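Local coordinates for protein tyrosinase (Aspergillus oryzae, PDB 6JU8) that probably oxidises L-tyrosine and L-dopa to L-dopaquinone with molecular oxygen at a dinuclear copper centre, a reaction of melanin biosynthesis, at residues D249-G254 with F342-P347; W277-T282 with T287-T292; G299-T304 with A384-V389. The protein carries 1 engineered substitution. All blocks are in the same frame, centred on the assembly; numbering follows the deposited sequence.

Contact 1: D249-G254 with F342-P347; sequences DVWADG and FMFSRP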
ATOM      1  N   ASP A 249      14.249  -2.457  -6.197  1.00 11.88           N
ATOM      2  CA  ASP A 249      14.059  -1.715  -4.938  1.00 12.66           C
ATOM      3  C   ASP A 249      12.576  -1.591  -4.611  1.00 11.20           C
ATOM      4  O   ASP A 249      12.213  -1.415  -3.435  1.00 13.38           O
ATOM      5  CB  ASP A 249      14.680  -0.321  -5.029  1.00 14.29           C
ATOM      6  CG  ASP A 249      16.198  -0.359  -5.004  1.00 19.66           C
ATOM      7  OD1 ASP A 249      16.804  -1.423  -4.736  1.00 24.96           O
ATOM      8  OD2 ASP A 249      16.773   0.716  -5.279  1.00 18.72           O
ATOM      9  N   VAL A 250      11.694  -1.665  -5.608  1.00 11.03           N
ATOM     10  CA  VAL A 250      10.258  -1.715  -5.350  1.00 10.68           C
ATOM     11  C   VAL A 250       9.885  -3.071  -4.727  1.00 11.29           C
ATOM     12  O   VAL A 250       9.135  -3.149  -3.753  1.00 10.72           O
ATOM     13  CB  VAL A 250       9.448  -1.475  -6.645  1.00 10.92           C
ATOM     14  CG1 VAL A 250       7.953  -1.613  -6.394  1.00 13.57           C
ATOM     15  CG2 VAL A 250       9.756  -0.074  -7.163  1.00 14.21           C
ATOM     16  N   TRP A 251      10.447  -4.160  -5.274  1.00 10.64           N
ATOM     17  CA  TRP A 251      10.184  -5.518  -4.798  1.00  9.99           C
ATOM     18  C   TRP A 251      10.552  -5.708  -3.335  1.00  8.55           C
ATOM     19  O   TRP A 251       9.994  -6.585  -2.658  1.00 10.19           O
ATOM     20  CB  TRP A 251      10.993  -6.498  -5.649  1.00 10.35           C
ATOM     21  CG  TRP A 251      10.534  -6.574  -7.079  1.00  9.98           C
ATOM     22  CD1 TRP A 251       9.426  -6.058  -7.682  1.00 10.47           C
ATOM     23  CD2 TRP A 251      11.267  -7.258  -8.099  1.00 10.19           C
ATOM     24  NE1 TRP A 251       9.431  -6.409  -9.015  1.00 11.25           N
ATOM     25  CE2 TRP A 251      10.543  -7.138  -9.311  1.00 10.44           C
ATOM     26  CE3 TRP A 251      12.466  -7.972  -8.081  1.00 11.37           C
ATOM     27  CZ2 TRP A 251      10.975  -7.700 -10.510  1.00 11.44           C
ATOM     28  CZ3 TRP A 251      12.899  -8.530  -9.274  1.00 11.54           C
ATOM     29  CH2 TRP A 251      12.161  -8.395 -10.477  1.00 11.28           C
ATOM     30  N   ALA A 252      11.496  -4.936  -2.799  1.00 10.53           N
ATOM     31  CA  ALA A 252      11.886  -5.106  -1.401  1.00 11.05           C
ATOM     32  C   ALA A 252      10.670  -4.979  -0.494  1.00  9.82           C
ATOM     33  O   ALA A 252      10.533  -5.685   0.512  1.00 10.10           O
ATOM     34  CB  ALA A 252      12.905  -4.030  -1.050  1.00 13.48           C
ATOM     35  N   ASP A 253       9.778  -4.047  -0.841  1.00 10.31           N
ATOM     36  CA  ASP A 253       8.503  -3.931  -0.118  1.00 10.26           C
ATOM     37  C   ASP A 253       7.491  -3.367  -1.117  1.00  9.64           C
ATOM     38  O   ASP A 253       7.441  -2.158  -1.346  1.00 10.83           O
ATOM     39  CB  ASP A 253       8.622  -3.030   1.101  1.00 11.55           C
ATOM     40  CG  ASP A 253       7.350  -2.965   1.930  1.00 11.45           C
ATOM     41  OD1 ASP A 253       6.289  -3.398   1.444  1.00 13.33           O
ATOM     42  OD2 ASP A 253       7.408  -2.458   3.070  1.00 15.15           O
ATOM     43  N   GLY A 254       6.736  -4.256  -1.736  1.00  9.81           N
ATOM     44  CA  GLY A 254       5.808  -3.916  -2.780  1.00  9.66           C
ATOM     45  C   GLY A 254       4.468  -3.417  -2.307  1.00  8.51           C
ATOM     46  O   GLY A 254       3.613  -3.049  -3.118  1.00 10.34           O
ATOM     47  N   PHE A 342      -1.751 -12.862  -8.497  1.00 10.95           N
ATOM     48  CA  PHE A 342      -1.383 -14.079  -9.204  1.00 10.90           C
ATOM     49  C   PHE A 342      -0.811 -13.830 -10.591  1.00 12.23           C
ATOM     50  O   PHE A 342      -0.649 -14.798 -11.347  1.00 14.81           O
ATOM     51  CB  PHE A 342      -2.602 -15.045  -9.274  1.00 13.21           C
ATOM     52  CG  PHE A 342      -3.800 -14.392  -9.926  1.00 12.51           C
ATOM     53  CD1 PHE A 342      -4.066 -14.570 -11.275  1.00 15.52           C
ATOM     54  CD2 PHE A 342      -4.660 -13.577  -9.207  1.00 14.34           C
ATOM     55  CE1 PHE A 342      -5.128 -13.928 -11.882  1.00 18.12           C
ATOM     56  CE2 PHE A 342      -5.726 -12.920  -9.803  1.00 16.55           C
ATOM     57  CZ  PHE A 342      -5.976 -13.122 -11.145  1.00 18.34           C
ATOM     58  N   MET A 343      -0.534 -12.568 -10.933  1.00 10.33           N
ATOM     59  CA  MET A 343       0.001 -12.234 -12.243  1.00 11.13           C
ATOM     60  C   MET A 343       1.253 -11.368 -12.103  1.00  9.78           C
ATOM     61  O   MET A 343       1.156 -10.173 -11.871  1.00 10.91           O
ATOM     62  CB  MET A 343      -1.009 -11.480 -13.099  1.00 13.12           C
ATOM     63  CG  MET A 343      -2.125 -12.359 -13.609  1.00 15.42           C
ATOM     64  SD  MET A 343      -3.265 -11.523 -14.725  1.00 20.40           S
ATOM     65  CE  MET A 343      -4.160 -10.455 -13.628  1.00 18.83           C
ATOM     66  N   PHE A 344       2.423 -11.980 -12.184  1.00 10.55           N
ATOM     67  CA  PHE A 344       3.687 -11.239 -12.138  1.00  9.94           C
ATOM     68  C   PHE A 344       3.969 -10.627 -13.512  1.00  9.95           C
ATOM     69  O   PHE A 344       4.315  -9.452 -13.565  1.00 10.06           O
ATOM     70  CB  PHE A 344       4.803 -12.190 -11.714  1.00 11.25           C
ATOM     71  CG  PHE A 344       6.207 -11.660 -11.767  1.00 10.14           C
ATOM     72  CD1 PHE A 344       6.590 -10.634 -10.900  1.00 10.90           C
ATOM     73  CD2 PHE A 344       7.163 -12.167 -12.631  1.00 10.95           C
ATOM     74  CE1 PHE A 344       7.888 -10.142 -10.888  1.00 11.26           C
ATOM     75  CE2 PHE A 344       8.460 -11.693 -12.638  1.00 12.17           C
ATOM     76  CZ  PHE A 344       8.823 -10.683 -11.752  1.00 11.75           C
ATOM     77  N   SER A 345       3.812 -11.427 -14.556  1.00 10.57           N
ATOM     78  CA  SER A 345       4.025 -10.919 -15.906  1.00 11.38           C
ATOM     79  C   SER A 345       2.828 -10.067 -16.321  1.00 11.09           C
ATOM     80  O   SER A 345       1.695 -10.278 -15.883  1.00 12.47           O
ATOM     81  CB  SER A 345       4.249 -12.063 -16.884  1.00 12.46           C
ATOM     82  OG  SER A 345       3.080 -12.849 -17.079  1.00 15.66           O
ATOM     83  N   ARG A 346       3.089  -9.048 -17.133  1.00 12.35           N
ATOM     84  CA  ARG A 346       2.026  -8.124 -17.521  1.00 13.99           C
ATOM     85  C   ARG A 346       1.022  -8.838 -18.401  1.00 12.62           C
ATOM     86  O   ARG A 346       1.395  -9.477 -19.398  1.00 16.97           O
ATOM     87  CB  ARG A 346       2.623  -6.914 -18.233  1.00 14.00           C
ATOM     88  CG  ARG A 346       1.648  -5.749 -18.329  1.00 15.78           C
ATOM     89  CD  ARG A 346       2.321  -4.503 -18.898  1.00 20.30           C
ATOM     90  NE  ARG A 346       2.446  -4.645 -20.347  1.00 29.16           N
ATOM     91  CZ  ARG A 346       3.161  -3.848 -21.129  1.00 37.09           C
ATOM     92  NH1 ARG A 346       3.834  -2.831 -20.593  1.00 44.23           N
ATOM     93  NH2 ARG A 346       3.205  -4.073 -22.439  1.00 40.44           N
ATOM     94  N   PRO A 347      -0.252  -8.782 -18.056  1.00 13.72           N
ATOM     95  CA  PRO A 347      -1.264  -9.445 -18.885  1.00 16.33           C
ATOM     96  C   PRO A 347      -1.645  -8.571 -20.068  1.00 17.50           C
ATOM     97  O   PRO A 347      -1.111  -7.472 -20.249  1.00 17.21           O
ATOM     98  CB  PRO A 347      -2.433  -9.578 -17.913  1.00 18.82           C
ATOM     99  CG  PRO A 347      -2.303  -8.377 -17.038  1.00 16.80           C
ATOM    100  CD  PRO A 347      -0.825  -8.117 -16.871  1.00 14.14           C
TER

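Contact 2: W277-T282 with T287-T292; sequences WDSVPT and TFRLLT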
ATOM      1  N   TRP A 277     -20.771 -24.955 -17.084  1.00 21.53           N
ATOM      2  CA  TRP A 277     -21.438 -24.742 -15.804  1.00 20.28           C
ATOM      3  C   TRP A 277     -22.763 -24.011 -15.960  1.00 19.77           C
ATOM      4  O   TRP A 277     -22.967 -23.304 -16.938  1.00 21.79           O
ATOM      5  CB  TRP A 277     -20.556 -23.938 -14.848  1.00 19.96           C
ATOM      6  CG  TRP A 277     -19.562 -24.766 -14.091  1.00 20.88           C
ATOM      7  CD1 TRP A 277     -18.738 -25.743 -14.564  1.00 20.55           C
ATOM      8  CD2 TRP A 277     -19.308 -24.653 -12.685  1.00 19.10           C
ATOM      9  NE1 TRP A 277     -17.970 -26.256 -13.528  1.00 22.38           N
ATOM     10  CE2 TRP A 277     -18.306 -25.599 -12.362  1.00 20.40           C
ATOM     11  CE3 TRP A 277     -19.837 -23.838 -11.674  1.00 20.47           C
ATOM     12  CZ2 TRP A 277     -17.818 -25.759 -11.066  1.00 18.50           C
ATOM     13  CZ3 TRP A 277     -19.341 -24.005 -10.386  1.00 20.01           C
ATOM     14  CH2 TRP A 277     -18.351 -24.952 -10.096  1.00 20.05           C
ATOM     15  N   ASP A 278     -23.630 -24.176 -14.964  1.00 21.95           N
ATOM     16  CA  ASP A 278     -24.929 -23.523 -14.973  1.00 22.58           C
ATOM     17  C   ASP A 278     -24.768 -22.010 -14.954  1.00 22.15           C
ATOM     18  O   ASP A 278     -25.551 -21.284 -15.555  1.00 27.83           O
ATOM     19  CB  ASP A 278     -25.816 -23.951 -13.804  1.00 26.96           C
ATOM     20  CG  ASP A 278     -25.293 -23.642 -12.416  1.00 29.49           C
ATOM     21  OD1 ASP A 278     -24.172 -24.071 -12.060  1.00 32.49           O
ATOM     22  OD2 ASP A 278     -26.000 -22.970 -11.623  1.00 53.86           O
ATOM     23  N   SER A 279     -23.735 -21.550 -14.272  1.00 21.32           N
ATOM     24  CA  SER A 279     -23.431 -20.143 -14.069  1.00 21.46           C
ATOM     25  C   SER A 279     -21.987 -20.067 -13.577  1.00 19.90           C
ATOM     26  O   SER A 279     -21.404 -21.102 -13.252  1.00 22.48           O
ATOM     27  CB  SER A 279     -24.354 -19.481 -13.039  1.00 25.32           C
ATOM     28  OG  SER A 279     -24.173 -20.056 -11.759  1.00 32.90           O
ATOM     29  N   VAL A 280     -21.455 -18.864 -13.544  1.00 18.10           N
ATOM     30  CA  VAL A 280     -20.157 -18.631 -12.919  1.00 16.58           C
ATOM     31  C   VAL A 280     -20.421 -17.963 -11.577  1.00 16.23           C
ATOM     32  O   VAL A 280     -20.785 -16.783 -11.558  1.00 18.85           O
ATOM     33  CB  VAL A 280     -19.300 -17.709 -13.809  1.00 18.86           C
ATOM     34  CG1 VAL A 280     -18.034 -17.327 -13.066  1.00 20.12           C
ATOM     35  CG2 VAL A 280     -19.023 -18.421 -15.131  1.00 21.25           C
ATOM     36  N   PRO A 281     -20.346 -18.715 -10.497  1.00 14.41           N
ATOM     37  CA  PRO A 281     -20.754 -18.210  -9.193  1.00 13.82           C
ATOM     38  C   PRO A 281     -19.801 -17.157  -8.650  1.00 11.09           C
ATOM     39  O   PRO A 281     -18.611 -17.155  -8.930  1.00 13.76           O
ATOM     40  CB  PRO A 281     -20.694 -19.449  -8.292  1.00 16.61           C
ATOM     41  CG  PRO A 281     -20.772 -20.596  -9.253  1.00 14.67           C
ATOM     42  CD  PRO A 281     -19.937 -20.148 -10.429  1.00 16.95           C
ATOM     43  N   THR A 282     -20.367 -16.275  -7.833  1.00 11.38           N
ATOM     44  CA  THR A 282     -19.538 -15.422  -6.988  1.00 10.79           C
ATOM     45  C   THR A 282     -18.822 -16.249  -5.916  1.00  9.77           C
ATOM     46  O   THR A 282     -19.149 -17.440  -5.719  1.00 10.37           O
ATOM     47  CB  THR A 282     -20.406 -14.372  -6.299  1.00 11.15           C
ATOM     48  OG1 THR A 282     -21.324 -15.047  -5.420  1.00 12.05           O
ATOM     49  CG2 THR A 282     -21.223 -13.547  -7.295  1.00 13.98           C
ATOM     50  N   THR A 287     -19.189 -20.697  -2.099  1.00 10.19           N
ATOM     51  CA  THR A 287     -19.063 -21.158  -0.713  1.00  9.33           C
ATOM     52  C   THR A 287     -20.379 -21.731  -0.234  1.00  9.81           C
ATOM     53  O   THR A 287     -20.456 -22.799   0.421  1.00 11.63           O
ATOM     54  CB  THR A 287     -18.580 -19.984   0.167  1.00  9.82           C
ATOM     55  OG1 THR A 287     -17.296 -19.560  -0.312  1.00 10.99           O
ATOM     56  CG2 THR A 287     -18.391 -20.451   1.601  1.00 11.87           C
ATOM     57  N   PHE A 288     -21.494 -21.065  -0.528  1.00 10.07           N
ATOM     58  CA  PHE A 288     -22.824 -21.604  -0.241  1.00 11.16           C
ATOM     59  C   PHE A 288     -23.024 -22.976  -0.853  1.00 10.73           C
ATOM     60  O   PHE A 288     -23.497 -23.902  -0.184  1.00 12.33           O
ATOM     61  CB  PHE A 288     -23.882 -20.628  -0.757  1.00 12.15           C
ATOM     62  CG  PHE A 288     -25.301 -21.073  -0.467  1.00 12.35           C
ATOM     63  CD1 PHE A 288     -25.846 -21.020   0.799  1.00 13.62           C
ATOM     64  CD2 PHE A 288     -26.068 -21.581  -1.497  1.00 15.10           C
ATOM     65  CE1 PHE A 288     -27.146 -21.453   1.051  1.00 15.66           C
ATOM     66  CE2 PHE A 288     -27.367 -21.970  -1.260  1.00 17.45           C
ATOM     67  CZ  PHE A 288     -27.937 -21.913   0.008  1.00 17.24           C
ATOM     68  N   ARG A 289     -22.654 -23.132  -2.124  1.00 10.99           N
ATOM     69  CA  ARG A 289     -22.812 -24.430  -2.784  1.00 11.29           C
ATOM     70  C   ARG A 289     -21.954 -25.492  -2.091  1.00 10.28           C
ATOM     71  O   ARG A 289     -22.367 -26.642  -1.958  1.00 11.49           O
ATOM     72  CB  ARG A 289     -22.384 -24.267  -4.250  1.00 12.41           C
ATOM     73  CG  ARG A 289     -23.391 -23.460  -5.072  1.00 14.90           C
ATOM     74  CD  ARG A 289     -22.879 -23.289  -6.502  1.00 17.51           C
ATOM     75  NE  ARG A 289     -23.779 -22.419  -7.257  1.00 20.29           N
ATOM     76  CZ  ARG A 289     -24.055 -22.520  -8.540  1.00 20.08           C
ATOM     77  NH1 ARG A 289     -23.493 -23.457  -9.291  1.00 19.10           N
ATOM     78  NH2 ARG A 289     -24.896 -21.661  -9.093  1.00 29.71           N
ATOM     79  N   LEU A 290     -20.752 -25.132  -1.644  1.00 10.09           N
ATOM     80  CA  LEU A 290     -19.876 -26.082  -0.957  1.00 10.87           C
ATOM     81  C   LEU A 290     -20.549 -26.644   0.274  1.00 10.54           C
ATOM     82  O   LEU A 290     -20.444 -27.835   0.580  1.00 12.19           O
ATOM     83  CB  LEU A 290     -18.568 -25.403  -0.537  1.00 12.78           C
ATOM     84  CG  LEU A 290     -17.600 -26.327   0.231  1.00 13.93           C
ATOM     85  CD1 LEU A 290     -17.038 -27.416  -0.660  1.00 17.27           C
ATOM     86  CD2 LEU A 290     -16.485 -25.499   0.862  1.00 18.43           C
ATOM     87  N   LEU A 291     -21.222 -25.765   1.017  1.00 11.61           N
ATOM     88  CA  LEU A 291     -21.792 -26.139   2.303  1.00 11.86           C
ATOM     89  C   LEU A 291     -23.158 -26.789   2.189  1.00 12.97           C
ATOM     90  O   LEU A 291     -23.611 -27.394   3.183  1.00 14.13           O
ATOM     91  CB  LEU A 291     -21.891 -24.884   3.199  1.00 11.61           C
ATOM     92  CG  LEU A 291     -20.564 -24.194   3.507  1.00 10.91           C
ATOM     93  CD1 LEU A 291     -20.796 -22.945   4.324  1.00 12.71           C
ATOM     94  CD2 LEU A 291     -19.580 -25.140   4.218  1.00 12.59           C
ATOM     95  N   THR A 292     -23.827 -26.676   1.035  1.00 13.05           N
ATOM     96  CA  THR A 292     -25.212 -27.128   0.952  1.00 14.18           C
ATOM     97  C   THR A 292     -25.441 -28.183  -0.121  1.00 15.81           C
ATOM     98  O   THR A 292     -26.550 -28.732  -0.166  1.00 19.80           O
ATOM     99  CB  THR A 292     -26.163 -25.949   0.671  1.00 15.10           C
ATOM    100  OG1 THR A 292     -25.805 -25.318  -0.564  1.00 14.74           O
ATOM    101  CG2 THR A 292     -26.092 -24.924   1.793  1.00 16.86           C
TER

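Contact 3: G299-T304 with A384-V389; sequences GEFSST and AIWQTV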
ATOM      1  N   GLY A 299     -13.766 -37.366   0.251  1.00 10.15           N
ATOM      2  CA  GLY A 299     -12.739 -37.222  -0.789  1.00 10.51           C
ATOM      3  C   GLY A 299     -13.083 -36.049  -1.697  1.00 10.25           C
ATOM      4  O   GLY A 299     -12.221 -35.221  -2.055  1.00 12.18           O
ATOM      5  N   GLU A 300     -14.343 -35.989  -2.142  1.00 10.74           N
ATOM      6  CA  GLU A 300     -14.783 -34.976  -3.091  1.00 12.80           C
ATOM      7  C   GLU A 300     -14.794 -33.589  -2.462  1.00 11.57           C
ATOM      8  O   GLU A 300     -14.550 -32.592  -3.151  1.00 12.17           O
ATOM      9  CB  GLU A 300     -16.205 -35.254  -3.590  1.00 19.16           C
ATOM     10  CG  GLU A 300     -16.428 -36.575  -4.272  1.00 25.08           C
ATOM     11  CD  GLU A 300     -17.923 -36.727  -4.563  1.00 20.86           C
ATOM     12  OE1 GLU A 300     -18.263 -36.706  -5.752  1.00 23.37           O
ATOM     13  OE2 GLU A 300     -18.729 -36.903  -3.631  1.00 16.79           O
ATOM     14  N   PHE A 301     -15.157 -33.509  -1.178  1.00 11.39           N
ATOM     15  CA  PHE A 301     -15.225 -32.226  -0.466  1.00 10.26           C
ATOM     16  C   PHE A 301     -13.820 -31.673  -0.240  1.00  9.67           C
ATOM     17  O   PHE A 301     -13.578 -30.476  -0.393  1.00 10.12           O
ATOM     18  CB  PHE A 301     -15.920 -32.438   0.882  1.00 13.21           C
ATOM     19  CG  PHE A 301     -15.727 -31.301   1.842  1.00 11.27           C
ATOM     20  CD1 PHE A 301     -16.470 -30.130   1.706  1.00 11.88           C
ATOM     21  CD2 PHE A 301     -14.784 -31.388   2.857  1.00 12.07           C
ATOM     22  CE1 PHE A 301     -16.257 -29.038   2.531  1.00 11.72           C
ATOM     23  CE2 PHE A 301     -14.597 -30.312   3.709  1.00 12.47           C
ATOM     24  CZ  PHE A 301     -15.329 -29.153   3.547  1.00 12.01           C
ATOM     25  N   SER A 302     -12.907 -32.541   0.177  1.00  9.83           N
ATOM     26  CA  SER A 302     -11.679 -32.116   0.828  1.00  9.52           C
ATOM     27  C   SER A 302     -10.560 -31.675  -0.105  1.00  9.93           C
ATOM     28  O   SER A 302      -9.672 -30.935   0.356  1.00 12.98           O
ATOM     29  CB  SER A 302     -11.101 -33.266   1.706  1.00 10.13           C
ATOM     30  OG  SER A 302     -10.792 -34.394   0.907  1.00 10.68           O
ATOM     31  N   SER A 303     -10.522 -32.153  -1.348  1.00  9.56           N
ATOM     32  CA  SER A 303      -9.269 -32.000  -2.103  1.00  9.46           C
ATOM     33  C   SER A 303      -9.480 -31.930  -3.597  1.00  9.50           C
ATOM     34  O   SER A 303     -10.369 -32.594  -4.156  1.00 10.77           O
ATOM     35  CB  SER A 303      -8.329 -33.180  -1.786  1.00 10.22           C
ATOM     36  OG  SER A 303      -7.074 -33.056  -2.431  1.00 10.65           O
ATOM     37  N   THR A 304      -8.541 -31.224  -4.243  1.00 10.02           N
ATOM     38  CA  THR A 304      -8.401 -31.271  -5.699  1.00 11.15           C
ATOM     39  C   THR A 304      -7.996 -32.648  -6.189  1.00 10.95           C
ATOM     40  O   THR A 304      -8.113 -32.938  -7.394  1.00 14.21           O
ATOM     41  CB  THR A 304      -7.363 -30.223  -6.170  1.00 11.23           C
ATOM     42  OG1 THR A 304      -6.169 -30.370  -5.403  1.00 13.43           O
ATOM     43  CG2 THR A 304      -7.897 -28.814  -5.929  1.00 13.71           C
ATOM     44  N   ALA A 384     -15.412 -27.617   9.539  1.00  9.00           N
ATOM     45  CA  ALA A 384     -16.254 -27.967  10.689  1.00  9.09           C
ATOM     46  C   ALA A 384     -17.717 -27.853  10.342  1.00  9.00           C
ATOM     47  O   ALA A 384     -18.537 -28.694  10.741  1.00 10.18           O
ATOM     48  CB  ALA A 384     -15.894 -27.031  11.854  1.00 10.53           C
ATOM     49  N   ILE A 385     -18.114 -26.810   9.597  1.00  8.72           N
ATOM     50  CA  ILE A 385     -19.518 -26.707   9.141  1.00  9.62           C
ATOM     51  C   ILE A 385     -19.918 -27.916   8.315  1.00  9.26           C
ATOM     52  O   ILE A 385     -20.964 -28.553   8.530  1.00 10.26           O
ATOM     53  CB  ILE A 385     -19.742 -25.426   8.312  1.00  9.63           C
ATOM     54  CG1 ILE A 385     -19.532 -24.167   9.158  1.00 10.46           C
ATOM     55  CG2 ILE A 385     -21.130 -25.450   7.668  1.00 10.25           C
ATOM     56  CD1 ILE A 385     -19.409 -22.890   8.349  1.00 10.82           C
ATOM     57  N   TRP A 386     -19.064 -28.241   7.329  1.00  9.56           N
ATOM     58  CA  TRP A 386     -19.419 -29.333   6.417  1.00  9.58           C
ATOM     59  C   TRP A 386     -19.475 -30.634   7.198  1.00 10.46           C
ATOM     60  O   TRP A 386     -20.382 -31.448   6.968  1.00 10.74           O
ATOM     61  CB  TRP A 386     -18.406 -29.394   5.262  1.00  8.96           C
ATOM     62  CG  TRP A 386     -18.798 -30.373   4.204  1.00  8.83           C
ATOM     63  CD1 TRP A 386     -19.559 -30.059   3.102  1.00 10.05           C
ATOM     64  CD2 TRP A 386     -18.511 -31.777   4.112  1.00  9.56           C
ATOM     65  NE1 TRP A 386     -19.737 -31.175   2.333  1.00 10.62           N
ATOM     66  CE2 TRP A 386     -19.105 -32.252   2.928  1.00 10.59           C
ATOM     67  CE3 TRP A 386     -17.790 -32.670   4.907  1.00 10.87           C
ATOM     68  CZ2 TRP A 386     -19.031 -33.584   2.498  1.00 10.61           C
ATOM     69  CZ3 TRP A 386     -17.713 -33.997   4.479  1.00 10.89           C
ATOM     70  CH2 TRP A 386     -18.315 -34.448   3.307  1.00 12.02           C
ATOM     71  N   GLN A 387     -18.547 -30.849   8.137  1.00  9.99           N
ATOM     72  CA  GLN A 387     -18.608 -32.069   8.953  1.00 10.63           C
ATOM     73  C   GLN A 387     -19.932 -32.143   9.721  1.00  9.99           C
ATOM     74  O   GLN A 387     -20.535 -33.204   9.823  1.00 11.43           O
ATOM     75  CB  GLN A 387     -17.466 -32.123   9.950  1.00 10.92           C
ATOM     76  CG  GLN A 387     -16.079 -32.375   9.368  1.00 10.92           C
ATOM     77  CD  GLN A 387     -15.083 -32.383  10.514  1.00 10.52           C
ATOM     78  OE1 GLN A 387     -14.354 -31.405  10.727  1.00 11.88           O
ATOM     79  NE2 GLN A 387     -15.063 -33.451  11.303  1.00 11.94           N
ATOM     80  N   THR A 388     -20.367 -31.018  10.258  1.00 10.23           N
ATOM     81  CA  THR A 388     -21.595 -30.968  11.054  1.00 11.96           C
ATOM     82  C   THR A 388     -22.805 -31.427  10.258  1.00 11.89           C
ATOM     83  O   THR A 388     -23.653 -32.142  10.800  1.00 14.19           O
ATOM     84  CB  THR A 388     -21.807 -29.541  11.585  1.00 11.84           C
ATOM     85  OG1 THR A 388     -20.727 -29.203  12.492  1.00 12.49           O
ATOM     86  CG2 THR A 388     -23.098 -29.417  12.364  1.00 13.49           C
ATOM     87  N   VAL A 389     -22.873 -31.023   8.977  1.00 12.13           N
ATOM     88  CA  VAL A 389     -24.052 -31.395   8.191  1.00 12.09           C
ATOM     89  C   VAL A 389     -23.803 -32.601   7.291  1.00 11.61           C
ATOM     90  O   VAL A 389     -24.702 -32.984   6.531  1.00 14.65           O
ATOM     91  CB  VAL A 389     -24.586 -30.181   7.406  1.00 14.27           C
ATOM     92  CG1 VAL A 389     -24.942 -29.071   8.387  1.00 19.32           C
ATOM     93  CG2 VAL A 389     -23.572 -29.636   6.408  1.00 14.75           C
TER

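Contact 1: D249-G254 with F342-P347
Trp251 and Phe344 join two backbones whose nearest CA atoms, their own, stay 11.3 Å apart, so two ring ends alone make the contact. Trp251 belongs to the short helix 248-251 of the tyrosinase central domain, whereas Phe344 directly follows strand 342-343, which pairs with strand 356-357 in a two-stranded antiparallel sheet. Phe342 and Met343 both face Gly356, a classic beta bulge, before the chain turns into the loop that carries Phe344. The aromatic pair is oblique: the planes of the Trp251 six-membered ring and the Phe344 ring lie at 54°, with centroids 5.9 Å apart, a geometry that is neither a stack nor a T-shape. Seen from Phe344, the indole arrives at the ring edge, close to its plane. With CG anti to the backbone N (chi1 173°), the phenyl ring reaches out from the loop so that its far end approaches the helix. The two side chains cross at about a right angle and bury just 74 Å² between the segments. Pro230 touches both rings, and Phe227 and Leu229 of strand 225-229 also pack on Phe344, so the pair is one piece of a larger apolar cluster. Polar anchors hold each partner: Trp251 NE1 donates to Leu243 O, and the backbone N of Phe344 bonds to Glu222. On the helix, Asp249 reaches Tyr30 of the second subunit, which places the contact beside the dimer interface. The aromatic approach itself converges on one indole carbon, Trp251 CZ2, which lies 3.9 Å from Phe344 CZ and 4.0 Å from Phe344 CE1.

Contact 2: W277-T282 with T287-T292
A salt bridge between Asp278 and Arg289 ties the loop leading into helix 283-292 back onto that helix. The arginine sends its guanidinium outward to meet a carboxylate coming from the opposite direction, and the two planes are 25° apart, nearly coplanar. Two bonds result. The bond from Arg289 NH1 to Asp278 OD1, 2.9 Å long, is almost straight (N-H...O 167°), although the position of OD1 is less certain. Arg289 NH2 reaches the syn lone pair of Asp278 OD2 at 3.1 Å with a more bent geometry (145°), tilted from the guanidinium plane. Between these segments the fold element is a helix start: Thr282 is the N-cap residue, its OG1 accepting from the backbone N of Asp285, and Arg289 lies two turns further on. Asp285 also takes the NE of Arg289 in a second salt bridge, and Asn324 O accepts from NH1, so the cation is gripped on several sides, which probably stabilises its charge. The arginine side chain runs extended from CG to NE, which carries the head group across to the loop. There Pro281 CG sits over the centre of one guanidinium face, 3.9 Å from Arg289 CZ, and would limit movement of the head group toward that side. Ser279 OG approaches Arg289 NH2 to 3.2 Å, while the Trp277 indole approaches NH1 obliquely, with Trp277 CZ3 4.3 Å from Arg289 NH1.

Contact 3: G299-T304 with A384-V389
Helix 298-302 and the C-terminal part of helix 371-389 come nearest at Phe301 and Trp386, whose CA atoms are 8.6 Å apart, room enough for two aromatic side chains lying flat between the backbones. The rings form an offset stack: the phenyl and the five-membered indole ring have centroids 3.8 Å apart and planes inclined by only 13°. Each side chain leaves its helix with CG anti to the backbone N (chi1 165° for Phe301, -173° for Trp386), and the two slide past each other in opposite directions. The overlap therefore extends beyond the rings. Phe301 CB lies over the indole six-membered ring, 3.8 Å from its centroid, as a CH-pi contact, while at the other end Trp386 CB reaches Phe301 CZ at 3.5 Å. The closest approach is 3.3 Å, from Phe301 CE1 to Trp386 CG, a tight fit. Leu328, at the start of helix 328-340, also packs on Phe301, and Ser393 touches the indole. Phe301 and Trp386 are both buried. The join between these helices is thus made by dispersion between matched flat surfaces, with the near-parallel planes and the flanking CB contacts restricting how either ring can tilt.

All three contacts lie within the tyrosinase central domain, but only contacts 2 and 3 touch. Their centres are 15 Å apart, and helix 283-292 joins them: while Arg289 turns to its loop, Leu290 CD1 packs 3.6 Å from Phe301 CD1 and Leu291 CD2 lies 3.8 Å from Ile385 CG2. Contact 1 is remote, its centre 31 Å from that of contact 2 and 35 Å from that of contact 3, beside the second subunit. Contacts 1 and 2 lie away from the copper ligands, whereas in contact 3 the Phe301 side chain is about 14 Å from a bound copper ion and about 10 Å from the side chain of the copper ligand His332, which puts it outside the copper coordination shell.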